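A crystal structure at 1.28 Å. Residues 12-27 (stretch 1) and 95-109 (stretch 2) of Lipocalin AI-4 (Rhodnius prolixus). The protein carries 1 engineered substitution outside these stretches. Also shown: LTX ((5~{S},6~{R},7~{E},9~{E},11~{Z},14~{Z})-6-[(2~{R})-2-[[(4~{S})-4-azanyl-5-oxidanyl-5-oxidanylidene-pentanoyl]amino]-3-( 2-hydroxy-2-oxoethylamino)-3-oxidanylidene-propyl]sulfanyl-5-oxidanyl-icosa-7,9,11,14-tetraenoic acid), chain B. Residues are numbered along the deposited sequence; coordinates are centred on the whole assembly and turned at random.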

ATOM      1  N   ALA A  12      -3.445 -10.600   8.659  1.00 11.25           N
ATOM      2  CA  ALA A  12      -3.002 -11.412   7.526  1.00 11.55           C
ATOM      3  C   ALA A  12      -4.064 -11.531   6.428  1.00 11.57           C
ATOM      4  O   ALA A  12      -3.754 -11.971   5.315  1.00 13.01           O
ATOM      5  N   LEU A  13      -5.297 -11.123   6.729  1.00 11.71           N
ATOM      6  CA  LEU A  13      -6.381 -11.023   5.736  1.00 11.74           C
ATOM      7  C   LEU A  13      -6.632 -12.362   5.052  1.00 12.67           C
ATOM      8  O   LEU A  13      -6.955 -12.429   3.871  1.00 13.11           O
ATOM      9  N   SER A  14      -6.488 -13.433   5.813  1.00 12.74           N
ATOM     10  CA  SER A  14      -6.702 -14.762   5.274  1.00 13.77           C
ATOM     11  C   SER A  14      -8.103 -14.874   4.655  1.00 16.14           C
ATOM     12  O   SER A  14      -9.093 -14.558   5.305  1.00 17.73           O
ATOM     13  N   GLY A  15      -8.179 -15.307   3.397  1.00 18.02           N
ATOM     14  CA  GLY A  15      -9.459 -15.470   2.724  1.00 18.78           C
ATOM     15  C   GLY A  15      -9.997 -14.182   2.121  1.00 18.68           C
ATOM     16  O   GLY A  15     -11.071 -14.159   1.513  1.00 23.69           O
ATOM     17  N   LYS A  16      -9.250 -13.097   2.262  1.00 15.78           N
ATOM     18  CA  LYS A  16      -9.744 -11.812   1.802  1.00 18.15           C
ATOM     19  C   LYS A  16      -8.922 -11.211   0.665  1.00 16.84           C
ATOM     20  O   LYS A  16      -9.309 -10.189   0.092  1.00 23.15           O
ATOM     21  N   ILE A  17      -7.804 -11.841   0.332  1.00 15.87           N
ATOM     22  CA  ILE A  17      -6.919 -11.363  -0.729  1.00 17.57           C
ATOM     23  C   ILE A  17      -7.274 -12.015  -2.061  1.00 16.57           C
ATOM     24  O   ILE A  17      -7.605 -13.193  -2.113  1.00 18.37           O
ATOM     25  N   MET A  18      -7.211 -11.242  -3.137  1.00 15.66           N
ATOM     26  CA  MET A  18      -7.485 -11.750  -4.475  1.00 18.95           C
ATOM     27  C   MET A  18      -6.680 -12.993  -4.793  1.00 20.23           C
ATOM     28  O   MET A  18      -5.566 -13.182  -4.303  1.00 21.18           O
ATOM     29  N   SER A  19      -7.253 -13.843  -5.630  1.00 19.86           N
ATOM     30  CA  SER A  19      -6.513 -14.969  -6.157  1.00 22.49           C
ATOM     31  C   SER A  19      -5.787 -14.527  -7.422  1.00 19.39           C
ATOM     32  O   SER A  19      -6.195 -13.566  -8.091  1.00 22.81           O
ATOM     33  N   GLY A  20      -4.691 -15.211  -7.723  1.00 22.61           N
ATOM     34  CA  GLY A  20      -3.990 -15.027  -8.978  1.00 24.47           C
ATOM     35  C   GLY A  20      -3.292 -13.692  -9.138  1.00 21.29           C
ATOM     36  O   GLY A  20      -3.167 -13.199 -10.254  1.00 22.73           O
ATOM     37  N   PHE A  21      -2.821 -13.126  -8.037  1.00 21.40           N
ATOM     38  CA  PHE A  21      -2.073 -11.871  -8.086  1.00 20.87           C
ATOM     39  C   PHE A  21      -0.853 -11.994  -8.992  1.00 21.95           C
ATOM     40  O   PHE A  21      -0.073 -12.942  -8.873  1.00 24.45           O
ATOM     41  N   ASP A  22      -0.716 -11.034  -9.905  1.00 22.24           N
ATOM     42  CA  ASP A  22       0.362 -10.996 -10.885  1.00 23.69           C
ATOM     43  C   ASP A  22       1.330  -9.870 -10.535  1.00 20.89           C
ATOM     44  O   ASP A  22       1.103  -8.708 -10.888  1.00 20.20           O
ATOM     45  N   ALA A  23       2.409 -10.212  -9.843  1.00 20.92           N
ATOM     46  CA  ALA A  23       3.353  -9.211  -9.363  1.00 18.82           C
ATOM     47  C   ALA A  23       3.970  -8.411 -10.504  1.00 20.97           C
ATOM     48  O   ALA A  23       4.229  -7.213 -10.355  1.00 22.71           O
ATOM     49  N   ASN A  24       4.182  -9.058 -11.646  1.00 21.06           N
ATOM     50  CA  ASN A  24       4.792  -8.385 -12.784  1.00 21.45           C
ATOM     51  C   ASN A  24       3.930  -7.248 -13.314  1.00 22.31           C
ATOM     52  O   ASN A  24       4.449  -6.234 -13.778  1.00 28.27           O
ATOM     53  N   ARG A  25       2.614  -7.411 -13.246  1.00 20.03           N
ATOM     54  CA  ARG A  25       1.719  -6.373 -13.749  1.00 20.00           C
ATOM     55  C   ARG A  25       1.457  -5.291 -12.720  1.00 19.25           C
ATOM     56  O   ARG A  25       1.107  -4.174 -13.075  1.00 21.83           O
ATOM     57  N   PHE A  26       1.605  -5.620 -11.444  1.00 18.41           N
ATOM     58  CA  PHE A  26       1.383  -4.623 -10.410  1.00 15.87           C
ATOM     59  C   PHE A  26       2.610  -3.733 -10.193  1.00 15.10           C
ATOM     60  O   PHE A  26       2.492  -2.511 -10.098  1.00 15.50           O
ATOM     61  N   PHE A  27       3.782  -4.349 -10.087  1.00 17.78           N
ATOM     62  CA  PHE A  27       5.002  -3.606  -9.788  1.00 17.48           C
ATOM     63  C   PHE A  27       5.643  -3.057 -11.053  1.00 19.87           C
ATOM     64  O   PHE A  27       6.812  -3.323 -11.348  1.00 20.76           O
ATOM     65  N   MET A  95       2.972  -5.046   3.245  1.00  8.45           N
ATOM     66  CA  MET A  95       1.788  -4.781   2.457  1.00  8.77           C
ATOM     67  C   MET A  95       1.305  -6.002   1.703  1.00  8.65           C
ATOM     68  O   MET A  95       2.077  -6.919   1.411  1.00  8.80           O
ATOM     69  N   ALA A  96       0.022  -5.995   1.361  1.00  7.78           N
ATOM     70  CA  ALA A  96      -0.549  -6.999   0.474  1.00  9.17           C
ATOM     71  C   ALA A  96      -1.514  -6.299  -0.465  1.00  7.58           C
ATOM     72  O   ALA A  96      -2.206  -5.361  -0.054  1.00  8.71           O
ATOM     73  N   VAL A  97      -1.570  -6.739  -1.716  1.00  9.89           N
ATOM     74  CA  VAL A  97      -2.543  -6.214  -2.669  1.00  9.67           C
ATOM     75  C   VAL A  97      -3.843  -7.000  -2.505  1.00 10.26           C
ATOM     76  O   VAL A  97      -3.918  -8.186  -2.820  1.00 12.17           O
ATOM     77  N   VAL A  98      -4.873  -6.346  -1.991  1.00  9.85           N
ATOM     78  CA  VAL A  98      -6.142  -6.997  -1.737  1.00 11.29           C
ATOM     79  C   VAL A  98      -6.908  -7.246  -3.032  1.00 10.39           C
ATOM     80  O   VAL A  98      -7.434  -8.332  -3.245  1.00 11.02           O
ATOM     81  N   GLU A  99      -6.959  -6.237  -3.889  1.00  9.87           N
ATOM     82  CA  GLU A  99      -7.677  -6.325  -5.154  1.00 12.14           C
ATOM     83  C   GLU A  99      -7.071  -5.326  -6.116  1.00 11.48           C
ATOM     84  O   GLU A  99      -6.805  -4.194  -5.711  1.00 11.54           O
ATOM     85  N   THR A 100      -6.858  -5.702  -7.374  1.00 11.58           N
ATOM     86  CA  THR A 100      -6.364  -4.745  -8.369  1.00 11.95           C
ATOM     87  C   THR A 100      -6.764  -5.180  -9.760  1.00 11.16           C
ATOM     88  O   THR A 100      -6.908  -6.375 -10.004  1.00 13.19           O
ATOM     89  N   ASP A 101      -6.969  -4.219 -10.663  1.00 12.23           N
ATOM     90  CA  ASP A 101      -7.149  -4.553 -12.075  1.00 14.45           C
ATOM     91  C   ASP A 101      -5.898  -4.163 -12.863  1.00 13.49           C
ATOM     92  O   ASP A 101      -5.894  -4.217 -14.090  1.00 14.04           O
ATOM     93  N   TYR A 102      -4.850  -3.763 -12.140  1.00 13.22           N
ATOM     94  CA  TYR A 102      -3.513  -3.427 -12.674  1.00 12.36           C
ATOM     95  C   TYR A 102      -3.453  -2.150 -13.509  1.00 14.04           C
ATOM     96  O   TYR A 102      -2.501  -1.385 -13.390  1.00 15.33           O
ATOM     97  N   ALA A 103      -4.456  -1.926 -14.347  1.00 14.41           N
ATOM     98  CA  ALA A 103      -4.470  -0.803 -15.270  1.00 13.98           C
ATOM     99  C   ALA A 103      -5.122   0.465 -14.719  1.00 13.77           C
ATOM    100  O   ALA A 103      -4.954   1.543 -15.295  1.00 14.74           O
ATOM    101  N   ASN A 104      -5.866   0.349 -13.619  1.00 12.41           N
ATOM    102  CA  ASN A 104      -6.564   1.513 -13.088  1.00 11.82           C
ATOM    103  C   ASN A 104      -6.390   1.685 -11.592  1.00 12.41           C
ATOM    104  O   ASN A 104      -5.996   2.767 -11.139  1.00 10.99           O
ATOM    105  N   TYR A 105      -6.713   0.656 -10.815  1.00 10.38           N
ATOM    106  CA  TYR A 105      -6.770   0.808  -9.365  1.00 10.45           C
ATOM    107  C   TYR A 105      -6.115  -0.350  -8.647  1.00  9.02           C
ATOM    108  O   TYR A 105      -5.989  -1.443  -9.202  1.00  9.75           O
ATOM    109  N   ALA A 106      -5.762  -0.128  -7.389  1.00  8.85           N
ATOM    110  CA  ALA A 106      -5.321  -1.199  -6.513  1.00  8.79           C
ATOM    111  C   ALA A 106      -5.686  -0.858  -5.088  1.00  8.74           C
ATOM    112  O   ALA A 106      -5.387   0.247  -4.617  1.00  8.52           O
ATOM    113  N   LEU A 107      -6.337  -1.778  -4.396  1.00  8.89           N
ATOM    114  CA  LEU A 107      -6.626  -1.661  -2.974  1.00  8.53           C
ATOM    115  C   LEU A 107      -5.592  -2.461  -2.217  1.00  7.82           C
ATOM    116  O   LEU A 107      -5.479  -3.667  -2.439  1.00  8.51           O
ATOM    117  N   LEU A 108      -4.817  -1.793  -1.370  1.00  7.67           N
ATOM    118  CA  LEU A 108      -3.763  -2.425  -0.590  1.00  7.26           C
ATOM    119  C   LEU A 108      -4.035  -2.345   0.890  1.00  7.19           C
ATOM    120  O   LEU A 108      -4.704  -1.422   1.376  1.00  7.70           O
ATOM    121  N   TYR A 109      -3.473  -3.293   1.615  1.00  7.89           N
ATOM    122  CA  TYR A 109      -3.396  -3.251   3.069  1.00  8.42           C
ATOM    123  C   TYR A 109      -1.944  -3.016   3.426  1.00  7.94           C
ATOM    124  O   TYR A 109      -1.064  -3.653   2.836  1.00  8.10           O
TER

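Stretch 1 lies as an irregular ribbon, ending in a short helix, across the hairpin formed by strands 95-100 and 105-109, and the two bury 891 Å² between them. One main-chain bond fixes the middle, Met-18 N donating to Val-98 O at 2.9 Å; water 1 also donates to Val-98 O (3.1 Å).

The largest bump is Tyr-102. Its CA-to-CB bond points toward stretch 1, and with chi1 m the ring fits between the Met-18 methyl, the Phe-21 ring and the helix. Met-18 CE lies 4.4 Å from Tyr-102 CZ, Phe-21 CE1 4.3 Å from Tyr-102 CE1, and Phe-26 CB 4.1 Å from Tyr-102 CD1. Arg-25 (m, t, p) covers one face of this ring, its NH1 3.2 Å from Tyr-102 CD2, while water 3 joins Arg-25 NH1 to Asp-101 O, 2.8 Å from each. At the tip, Asp-22 N donates to Tyr-102 OH (2.8 Å), and water 2 links that hydroxyl (2.6 Å) to Gly-20 O (2.8 Å).

Val-97, chi1 t, is a second bump directed at stretch 1. Its CG2 fits between two aromatic rings, both chi1 t: it sits over the face of Phe-26, 3.9 Å from the ring centroid, and 3.6 Å from Phe-21 CE1. Phe-26 reaches deeper, placing CE1 3.6 Å from Ala-106 CB, where the small side chain leaves room for the ring edge, and CZ 3.9 Å from Leu-108 CD1. The tail of LTX arrives beside it, with C20 4.0 Å from Phe-26 CZ.

Met-18 (p, t, m) bends along the strand, SD 4.2 Å from Val-97 CG1 and 3.8 Å from Thr-100 CG2. Farther along, Ile-17 (m, t) sets CD1 3.9 Å from Ala-96 CB, and Leu-13 (m, t) rests CD1 against Val-98 CG2 (4.1 Å) and Tyr-109 CB (3.5 Å).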

ATOM      1  CB  ALA A  12      -2.580 -12.787   7.997  1.00 15.40           C
ATOM      2  CB  LEU A  13      -6.083  -9.928   4.702  1.00 13.70           C
ATOM      3  CG  LEU A  13      -6.175  -8.526   5.318  1.00 13.32           C
ATOM      4  CD1 LEU A  13      -5.767  -7.444   4.341  1.00 15.03           C
ATOM      5  CD2 LEU A  13      -7.591  -8.283   5.817  1.00 18.07           C
ATOM      6  CB  SER A  14      -6.505 -15.802   6.376  1.00 14.43           C
ATOM      7  OG  SER A  14      -6.653 -17.110   5.864  1.00 18.55           O
ATOM      8  CB  LYS A  16      -9.808 -10.836   2.978  1.00 21.04           C
ATOM      9  CG  LYS A  16     -10.855 -11.241   4.008  1.00 31.19           C
ATOM     10  CD  LYS A  16     -10.701 -10.480   5.310  1.00 34.80           C
ATOM     11  CE  LYS A  16     -11.746 -10.927   6.321  1.00 39.78           C
ATOM     12  NZ  LYS A  16     -11.496 -10.347   7.668  1.00 44.44           N
ATOM     13  CB  ILE A  17      -5.436 -11.654  -0.383  1.00 19.60           C
ATOM     14  CG1 ILE A  17      -5.039 -10.901   0.889  1.00 21.92           C
ATOM     15  CG2 ILE A  17      -4.513 -11.264  -1.529  1.00 20.50           C
ATOM     16  CD1 ILE A  17      -3.641 -11.221   1.395  1.00 20.95           C
ATOM     17  CB  MET A  18      -7.170 -10.697  -5.526  1.00 17.15           C
ATOM     18  CG  MET A  18      -5.688 -10.355  -5.590  1.00 16.88           C
ATOM     19  SD  MET A  18      -5.263  -9.003  -6.704  1.00 17.58           S
ATOM     20  CE  MET A  18      -5.771  -9.702  -8.273  1.00 23.58           C
ATOM     21  CB  SER A  19      -7.445 -16.144  -6.446  1.00 25.04           C
ATOM     22  OG  SER A  19      -8.468 -15.756  -7.344  1.00 29.80           O
ATOM     23  CB  PHE A  21      -1.638 -11.439  -6.689  1.00 21.73           C
ATOM     24  CG  PHE A  21      -0.758 -10.215  -6.677  1.00 21.18           C
ATOM     25  CD1 PHE A  21      -1.262  -8.977  -7.045  1.00 20.05           C
ATOM     26  CD2 PHE A  21       0.567 -10.302  -6.282  1.00 20.61           C
ATOM     27  CE1 PHE A  21      -0.462  -7.851  -7.032  1.00 17.75           C
ATOM     28  CE2 PHE A  21       1.376  -9.173  -6.267  1.00 18.20           C
ATOM     29  CZ  PHE A  21       0.856  -7.944  -6.634  1.00 19.66           C
ATOM     30  CB  ASP A  22      -0.215 -10.803 -12.294  1.00 23.93           C
ATOM     31  CG  ASP A  22       0.828 -10.930 -13.394  1.00 33.38           C
ATOM     32  OD1 ASP A  22       2.040 -10.791 -13.121  1.00 39.77           O
ATOM     33  OD2 ASP A  22       0.424 -11.165 -14.554  1.00 41.50           O
ATOM     34  CB  ALA A  23       4.436  -9.866  -8.526  1.00 21.75           C
ATOM     35  CB  ASN A  24       5.083  -9.382 -13.909  1.00 25.14           C
ATOM     36  CG  ASN A  24       6.297 -10.246 -13.626  1.00 31.88           C
ATOM     37  OD1 ASN A  24       7.108  -9.934 -12.754  1.00 34.27           O
ATOM     38  ND2 ASN A  24       6.429 -11.340 -14.369  1.00 33.15           N
ATOM     39  CB  ARG A  25       0.387  -6.964 -14.197  1.00 23.83           C
ATOM     40  CG  ARG A  25       0.487  -7.848 -15.421  1.00 25.60           C
ATOM     41  CD  ARG A  25      -0.892  -8.064 -16.003  1.00 27.79           C
ATOM     42  NE  ARG A  25      -1.428  -6.815 -16.531  1.00 40.41           N
ATOM     43  CZ  ARG A  25      -2.723  -6.526 -16.587  1.00 35.64           C
ATOM     44  NH1 ARG A  25      -3.612  -7.396 -16.130  1.00 39.07           N
ATOM     45  NH2 ARG A  25      -3.123  -5.363 -17.079  1.00 32.89           N
ATOM     46  CB  PHE A  26       0.993  -5.266  -9.081  1.00 17.90           C
ATOM     47  CG  PHE A  26       0.830  -4.255  -7.987  1.00 13.14           C
ATOM     48  CD1 PHE A  26      -0.302  -3.456  -7.942  1.00 15.08           C
ATOM     49  CD2 PHE A  26       1.828  -4.049  -7.037  1.00 16.33           C
ATOM     50  CE1 PHE A  26      -0.444  -2.490  -6.977  1.00 11.58           C
ATOM     51  CE2 PHE A  26       1.684  -3.080  -6.060  1.00 14.24           C
ATOM     52  CZ  PHE A  26       0.546  -2.307  -6.031  1.00 13.74           C
ATOM     53  CB  PHE A  27       5.987  -4.487  -9.014  1.00 20.61           C
ATOM     54  CG  PHE A  27       5.518  -4.842  -7.630  1.00 17.47           C
ATOM     55  CD1 PHE A  27       5.523  -3.894  -6.617  1.00 18.87           C
ATOM     56  CD2 PHE A  27       5.062  -6.119  -7.340  1.00 21.94           C
ATOM     57  CE1 PHE A  27       5.092  -4.217  -5.343  1.00 18.94           C
ATOM     58  CE2 PHE A  27       4.633  -6.451  -6.070  1.00 20.59           C
ATOM     59  CZ  PHE A  27       4.644  -5.502  -5.068  1.00 19.40           C
ATOM     60  CB  MET A  95       2.068  -3.642   1.482  1.00 11.67           C
ATOM     61  CG  MET A  95       3.232  -3.955   0.569  1.00 13.72           C
ATOM     62  SD  MET A  95       2.916  -3.468  -1.101  1.00 45.22           S
ATOM     63  CE  MET A  95       1.601  -4.615  -1.190  1.00  5.40           C
ATOM     64  CB  ALA A  96      -1.263  -8.078   1.263  1.00  9.34           C
ATOM     65  CB  VAL A  97      -2.036  -6.308  -4.113  1.00 10.54           C
ATOM     66  CG1 VAL A  97      -3.074  -5.746  -5.077  1.00 13.23           C
ATOM     67  CG2 VAL A  97      -0.729  -5.554  -4.253  1.00 11.33           C
ATOM     68  CB  VAL A  98      -6.988  -6.157  -0.758  1.00 10.29           C
ATOM     69  CG1 VAL A  98      -8.325  -6.815  -0.504  1.00 13.82           C
ATOM     70  CG2 VAL A  98      -6.224  -5.955   0.557  1.00 12.02           C
ATOM     71  CB  GLU A  99      -9.166  -6.017  -4.963  1.00 13.99           C
ATOM     72  CG  GLU A  99     -10.013  -7.116  -4.378  1.00 33.85           C
ATOM     73  CD  GLU A  99     -10.617  -8.001  -5.442  1.00 45.88           C
ATOM     74  OE1 GLU A  99     -11.815  -7.825  -5.747  1.00 56.58           O
ATOM     75  OE2 GLU A  99      -9.893  -8.863  -5.980  1.00 40.30           O
ATOM     76  CB  THR A 100      -4.822  -4.579  -8.311  1.00 11.07           C
ATOM     77  OG1 THR A 100      -4.406  -3.590  -9.259  1.00 11.45           O
ATOM     78  CG2 THR A 100      -4.124  -5.875  -8.630  1.00 13.56           C
ATOM     79  CB  ASP A 101      -8.415  -3.894 -12.650  1.00 13.74           C
ATOM     80  CG  ASP A 101      -8.274  -2.393 -12.870  1.00 12.76           C
ATOM     81  OD1 ASP A 101      -7.361  -1.777 -12.299  1.00 13.60           O
ATOM     82  OD2 ASP A 101      -9.109  -1.841 -13.616  1.00 15.50           O
ATOM     83  CB  TYR A 102      -2.935  -4.597 -13.485  1.00 16.66           C
ATOM     84  CG  TYR A 102      -2.944  -5.904 -12.723  1.00 15.61           C
ATOM     85  CD1 TYR A 102      -1.987  -6.170 -11.756  1.00 15.23           C
ATOM     86  CD2 TYR A 102      -3.918  -6.865 -12.965  1.00 16.51           C
ATOM     87  CE1 TYR A 102      -1.995  -7.352 -11.050  1.00 16.70           C
ATOM     88  CE2 TYR A 102      -3.935  -8.052 -12.262  1.00 19.02           C
ATOM     89  CZ  TYR A 102      -2.969  -8.295 -11.315  1.00 16.85           C
ATOM     90  OH  TYR A 102      -2.994  -9.486 -10.617  1.00 20.26           O
ATOM     91  CB  ALA A 103      -5.172  -1.222 -16.542  1.00 18.18           C
ATOM     92  CB  ASN A 104      -8.054   1.445 -13.412  1.00 13.38           C
ATOM     93  CG  ASN A 104      -8.324   1.437 -14.898  1.00 16.73           C
ATOM     94  OD1 ASN A 104      -8.202   2.460 -15.572  1.00 16.94           O
ATOM     95  ND2 ASN A 104      -8.707   0.280 -15.416  1.00 16.33           N
ATOM     96  CB  TYR A 105      -8.227   0.923  -8.895  1.00 12.75           C
ATOM     97  CG  TYR A 105      -9.056  -0.325  -9.166  1.00 13.04           C
ATOM     98  CD1 TYR A 105      -9.053  -1.402  -8.282  1.00 14.21           C
ATOM     99  CD2 TYR A 105      -9.844  -0.419 -10.301  1.00 15.72           C
ATOM    100  CE1 TYR A 105      -9.808  -2.551  -8.543  1.00 15.77           C
ATOM    101  CE2 TYR A 105     -10.601  -1.558 -10.561  1.00 16.99           C
ATOM    102  CZ  TYR A 105     -10.575  -2.613  -9.681  1.00 19.98           C
ATOM    103  OH  TYR A 105     -11.332  -3.739  -9.953  1.00 21.90           O
ATOM    104  CB  ALA A 106      -3.823  -1.422  -6.636  1.00 10.66           C
ATOM    105  CB  LEU A 107      -8.024  -2.201  -2.668  1.00  9.59           C
ATOM    106  CG  LEU A 107      -8.452  -2.163  -1.205  1.00  9.52           C
ATOM    107  CD1 LEU A 107      -8.566  -0.735  -0.717  1.00 12.09           C
ATOM    108  CD2 LEU A 107      -9.743  -2.952  -0.984  1.00 13.12           C
ATOM    109  CB  LEU A 108      -2.398  -1.776  -0.880  1.00  8.41           C
ATOM    110  CG  LEU A 108      -1.586  -2.298  -2.064  1.00  8.80           C
ATOM    111  CD1 LEU A 108      -2.345  -2.094  -3.373  1.00 10.82           C
ATOM    112  CD2 LEU A 108      -0.222  -1.620  -2.120  1.00 10.24           C
ATOM    113  CB  TYR A 109      -3.901  -4.557   3.671  1.00  9.02           C
ATOM    114  CG  TYR A 109      -3.718  -4.651   5.168  1.00  8.18           C
ATOM    115  CD1 TYR A 109      -4.524  -3.915   6.030  1.00  8.43           C
ATOM    116  CD2 TYR A 109      -2.739  -5.467   5.725  1.00  8.91           C
ATOM    117  CE1 TYR A 109      -4.366  -3.995   7.395  1.00  9.44           C
ATOM    118  CE2 TYR A 109      -2.573  -5.554   7.086  1.00  9.27           C
ATOM    119  CZ  TYR A 109      -3.377  -4.811   7.920  1.00  9.37           C
ATOM    120  OH  TYR A 109      -3.188  -4.931   9.284  1.00 10.57           O
TER
HETATM  121  O2  LTX B 201       0.117   2.565   6.568  1.00 13.54           O
HETATM  122  C1  LTX B 201      -0.357   3.670   6.923  1.00 14.25           C
HETATM  123  O1  LTX B 201      -0.803   4.509   6.103  1.00 13.07           O
HETATM  124  C2  LTX B 201      -0.407   3.992   8.398  1.00 15.11           C
HETATM  125  C3  LTX B 201       0.657   5.035   8.725  1.00 21.41           C
HETATM  126  C4  LTX B 201       1.985   4.675   8.063  1.00 26.32           C
HETATM  127  C5  LTX B 201       3.110   5.551   8.597  1.00 31.46           C
HETATM  128  O3  LTX B 201       2.973   6.895   8.114  1.00 33.97           O
HETATM  129  C6  LTX B 201       4.483   5.010   8.210  1.00 25.02           C
HETATM  130  C7  LTX B 201       4.681   5.028   6.700  1.00 25.78           C
HETATM  131  C8  LTX B 201       4.821   3.905   5.975  1.00 22.08           C
HETATM  132  C9  LTX B 201       5.031   3.983   4.521  1.00 16.13           C
HETATM  133  C10 LTX B 201       5.406   2.945   3.760  1.00 15.24           C
HETATM  134  C11 LTX B 201       5.606   3.123   2.318  1.00 15.15           C
HETATM  135  C12 LTX B 201       5.948   2.183   1.428  1.00 14.73           C
HETATM  136  C13 LTX B 201       6.202   0.720   1.749  1.00 19.44           C
HETATM  137  C14 LTX B 201       4.908  -0.056   1.887  1.00 16.07           C
HETATM  138  C15 LTX B 201       4.163  -0.443   0.857  1.00 20.60           C
HETATM  139  C16 LTX B 201       4.549  -0.153  -0.574  1.00 27.43           C
HETATM  140  C17 LTX B 201       3.297   0.101  -1.408  1.00 24.70           C
HETATM  141  C18 LTX B 201       3.668   0.181  -2.884  1.00 27.75           C
HETATM  142  C19 LTX B 201       2.529   0.727  -3.731  1.00 27.99           C
HETATM  143  C20 LTX B 201       2.915   0.760  -5.197  1.00 21.29           C
HETATM  144  O32 LTX B 201       7.343   9.326   4.306  1.00 21.11           O
HETATM  145  C21 LTX B 201       7.212   8.491   5.220  1.00 23.51           C
HETATM  146  O31 LTX B 201       6.150   7.874   5.443  1.00 25.01           O
HETATM  147  CA3 LTX B 201       8.401   8.218   6.104  1.00 24.38           C
HETATM  148  N3  LTX B 201       8.079   7.187   7.078  1.00 25.59           N
HETATM  149  C22 LTX B 201       8.816   6.940   8.157  1.00 25.88           C
HETATM  150  O33 LTX B 201       9.822   7.583   8.397  1.00 34.64           O
HETATM  151  CA2 LTX B 201       8.402   5.844   9.100  1.00 25.08           C
HETATM  152  CB2 LTX B 201       7.139   5.115   8.643  1.00 27.27           C
HETATM  153  SG2 LTX B 201       5.681   6.017   9.050  1.00 30.21           S
HETATM  154  N2  LTX B 201       8.271   6.358  10.447  1.00 25.27           N
HETATM  155  CD1 LTX B 201       8.848   5.758  11.478  1.00 32.76           C
HETATM  156  OE1 LTX B 201       9.200   4.587  11.460  1.00 27.80           O
HETATM  157  CG1 LTX B 201       9.025   6.638  12.693  1.00 42.31           C
HETATM  158  CB1 LTX B 201       9.379   5.819  13.925  1.00 51.91           C
HETATM  159  CA1 LTX B 201       9.053   6.620  15.184  1.00 65.42           C
HETATM  160  N1  LTX B 201       7.677   7.149  15.087  1.00 64.49           N
HETATM  161  C23 LTX B 201      10.008   7.763  15.349  1.00 73.19           C
HETATM  162  O11 LTX B 201       9.541   8.920  15.442  1.00 75.27           O
HETATM  163  O12 LTX B 201      11.232   7.514  15.394  1.00 76.04           O
HETATM  164  O   HOH W   1     -10.057 -10.058  -3.311  1.00 47.16           O
HETATM  165  O   HOH W   2      -4.552 -11.206 -11.695  1.00 30.78           O
HETATM  166  O   HOH W   3      -6.269  -6.524 -15.605  1.00 18.55           O